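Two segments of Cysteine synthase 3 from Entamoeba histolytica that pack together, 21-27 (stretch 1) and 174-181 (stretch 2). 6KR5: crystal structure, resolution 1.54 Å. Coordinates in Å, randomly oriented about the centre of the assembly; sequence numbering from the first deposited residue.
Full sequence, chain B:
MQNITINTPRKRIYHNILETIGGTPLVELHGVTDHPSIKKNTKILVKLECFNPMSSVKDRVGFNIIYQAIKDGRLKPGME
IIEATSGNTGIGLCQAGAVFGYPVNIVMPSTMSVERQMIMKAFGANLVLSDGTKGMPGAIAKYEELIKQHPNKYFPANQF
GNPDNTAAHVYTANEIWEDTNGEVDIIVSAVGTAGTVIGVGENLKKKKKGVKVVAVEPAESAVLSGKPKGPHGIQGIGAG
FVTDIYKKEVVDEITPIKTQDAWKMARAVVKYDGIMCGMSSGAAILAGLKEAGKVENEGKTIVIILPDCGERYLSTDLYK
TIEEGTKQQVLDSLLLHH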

# COMPACT_ATOMS: atom_id res chain seq x y z
N ILE B 21 1.80 -11.70 3.30
CA ILE B 21 2.22 -11.62 1.91
C ILE B 21 1.31 -12.48 1.05
O ILE B 21 0.92 -13.60 1.43
CB ILE B 21 3.68 -12.07 1.77
CG1 ILE B 21 4.59 -11.06 2.44
CG2 ILE B 21 4.08 -12.25 0.29
CD1 ILE B 21 6.05 -11.53 2.47
N GLY B 22 0.97 -11.97 -0.13
CA GLY B 22 0.12 -12.68 -1.06
C GLY B 22 -1.36 -12.59 -0.73
O GLY B 22 -1.84 -11.69 -0.03
N GLY B 23 -2.09 -13.55 -1.28
CA GLY B 23 -3.55 -13.50 -1.20
C GLY B 23 -4.12 -12.18 -1.64
O GLY B 23 -5.01 -11.63 -0.98
N THR B 24 -3.61 -11.63 -2.74
CA THR B 24 -3.98 -10.29 -3.19
C THR B 24 -5.29 -10.28 -3.98
O THR B 24 -5.69 -11.30 -4.55
CB THR B 24 -2.87 -9.71 -4.05
OG1 THR B 24 -2.63 -10.58 -5.16
CG2 THR B 24 -1.58 -9.54 -3.23
N PRO B 25 -5.98 -9.14 -4.02
CA PRO B 25 -7.31 -9.12 -4.63
C PRO B 25 -7.26 -9.18 -6.14
O PRO B 25 -6.33 -8.68 -6.78
CB PRO B 25 -7.89 -7.77 -4.18
CG PRO B 25 -6.95 -7.23 -3.17
CD PRO B 25 -5.62 -7.85 -3.43
N LEU B 26 -8.30 -9.79 -6.71
CA LEU B 26 -8.54 -9.82 -8.15
C LEU B 26 -9.81 -9.00 -8.41
O LEU B 26 -10.87 -9.33 -7.87
CB LEU B 26 -8.69 -11.25 -8.64
CG LEU B 26 -8.77 -11.49 -10.14
CD1 LEU B 26 -7.56 -10.95 -10.86
CD2 LEU B 26 -8.90 -12.99 -10.40
N VAL B 27 -9.68 -7.93 -9.21
CA VAL B 27 -10.70 -6.88 -9.32
C VAL B 27 -11.09 -6.68 -10.78
O VAL B 27 -10.24 -6.65 -11.67
CB VAL B 27 -10.18 -5.56 -8.71
CG1 VAL B 27 -11.25 -4.45 -8.77
CG2 VAL B 27 -9.69 -5.78 -7.28
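Stretch 2 174-181: NEIWEDTN

How does stretch 2 lie on stretch 1? Residues 174-179 belong to a helix that began earlier in the chain, and they run alongside a loop that becomes a strand at Leu26. The two segments advance in the same sense: Gly23 CA lies 6.4 Å from Glu175 CA, and Leu26 CA lies 7.2 Å from Asp179 CA. A four-residue step along the helix, a little over one turn, is thus matched by a three-residue step from Gly23 to Leu26.

What does Glu175 do with its carboxylate? Its CA-to-CB bond points toward the loop, and chi1 m with chi2 t carries the carboxylate to the backbone there. Gly23 N donates to Glu175 OE2 at 2.9 Å, and Thr24 N donates to Glu175 OE1 at 3.2 Å, so each oxygen takes one amide. Gly22 and Gly23 both have positive phi, which favours glycine; at Gly22, an ideal CB would also lie 3.3 Å from Glu175 OE2.

How does Asp179 reach the loop without bonding to it directly? Its CA-to-CB bond points toward stretch 1, and chi1 is m, yet Asp179 OD2 stays 4.1 Å from Thr24 O; one water bridges that pair and a second links the same OD2 to Leu26 N. Water 1 donates to Thr24 O (2.9 Å) and to Asp179 OD2 (2.7 Å). Water 2 accepts from Leu26 N (2.8 Å) and donates to Asp179 OD2 (2.8 Å), so the carboxylate serves a carbonyl and an amide through water.

Where is the contact apolar? The CA-to-CB bond of Leu26 points toward the helix, and with chi1 t and chi2 p its CD2 comes to 4.0 Å from Asp179 CB and 3.5 Å from Thr180 CG2. Thr180 adopts chi1 p, in which its OG1 turns back to donate to Ile176 O at 2.8 Å, while its methyl group meets the leucine.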

# COMPACT_ATOMS: atom_id res chain seq x y z
N ASN B 174 -2.16 -20.07 -7.82
CA ASN B 174 -3.27 -20.70 -7.11
C ASN B 174 -4.35 -19.69 -6.77
O ASN B 174 -5.55 -19.99 -6.86
CB ASN B 174 -2.79 -21.38 -5.84
CG ASN B 174 -3.91 -22.13 -5.14
OD1 ASN B 174 -4.52 -23.02 -5.74
ND2 ASN B 174 -4.20 -21.77 -3.89
N GLU B 175 -3.95 -18.48 -6.36
CA GLU B 175 -4.92 -17.44 -6.08
C GLU B 175 -5.75 -17.12 -7.32
O GLU B 175 -6.97 -16.96 -7.22
CB GLU B 175 -4.21 -16.18 -5.58
CG GLU B 175 -3.56 -16.36 -4.22
CD GLU B 175 -2.49 -15.33 -3.93
OE1 GLU B 175 -2.62 -14.19 -4.42
OE2 GLU B 175 -1.53 -15.66 -3.21
N ILE B 176 -5.12 -17.01 -8.49
CA ILE B 176 -5.88 -16.77 -9.72
C ILE B 176 -6.80 -17.95 -10.01
O ILE B 176 -7.97 -17.76 -10.38
CB ILE B 176 -4.93 -16.50 -10.90
CG1 ILE B 176 -4.17 -15.19 -10.67
CG2 ILE B 176 -5.72 -16.46 -12.21
CD1 ILE B 176 -2.94 -15.06 -11.53
N TRP B 177 -6.29 -19.17 -9.85
CA TRP B 177 -7.10 -20.35 -10.11
C TRP B 177 -8.33 -20.37 -9.22
O TRP B 177 -9.45 -20.57 -9.69
CB TRP B 177 -6.26 -21.61 -9.91
CG TRP B 177 -7.00 -22.84 -10.31
CD1 TRP B 177 -7.50 -23.81 -9.49
CD2 TRP B 177 -7.37 -23.21 -11.64
NE1 TRP B 177 -8.14 -24.78 -10.24
CE2 TRP B 177 -8.06 -24.43 -11.56
CE3 TRP B 177 -7.15 -22.64 -12.90
CZ2 TRP B 177 -8.55 -25.09 -12.70
CZ3 TRP B 177 -7.64 -23.28 -14.03
CH2 TRP B 177 -8.34 -24.50 -13.91
N GLU B 178 -8.14 -20.16 -7.92
CA GLU B 178 -9.26 -20.22 -6.98
C GLU B 178 -10.21 -19.04 -7.18
O GLU B 178 -11.43 -19.22 -7.21
CB GLU B 178 -8.73 -20.24 -5.55
CG GLU B 178 -8.04 -21.54 -5.13
CD GLU B 178 -9.02 -22.68 -4.91
OE1 GLU B 178 -10.16 -22.41 -4.49
OE2 GLU B 178 -8.63 -23.84 -5.15
N ASP B 179 -9.68 -17.82 -7.31
CA ASP B 179 -10.54 -16.65 -7.40
C ASP B 179 -11.41 -16.69 -8.66
O ASP B 179 -12.57 -16.25 -8.63
CB ASP B 179 -9.71 -15.37 -7.35
CG ASP B 179 -9.12 -15.10 -5.98
OD1 ASP B 179 -9.50 -15.78 -5.01
OD2 ASP B 179 -8.27 -14.19 -5.87
N THR B 180 -10.88 -17.21 -9.78
CA THR B 180 -11.66 -17.28 -11.01
C THR B 180 -12.42 -18.60 -11.15
O THR B 180 -13.06 -18.80 -12.17
CB THR B 180 -10.80 -17.08 -12.27
OG1 THR B 180 -9.88 -18.18 -12.42
CG2 THR B 180 -10.02 -15.75 -12.21
N ASN B 181 -12.38 -19.46 -10.14
CA ASN B 181 -13.06 -20.78 -10.22
C ASN B 181 -12.62 -21.51 -11.49
O ASN B 181 -13.46 -22.11 -12.14
CB ASN B 181 -14.58 -20.70 -10.10
CG ASN B 181 -15.02 -19.85 -8.94
OD1 ASN B 181 -15.82 -18.94 -9.10
ND2 ASN B 181 -14.52 -20.16 -7.76
O HOH W 1 -6.58 -13.90 -3.73
O HOH W 2 -9.56 -11.79 -5.13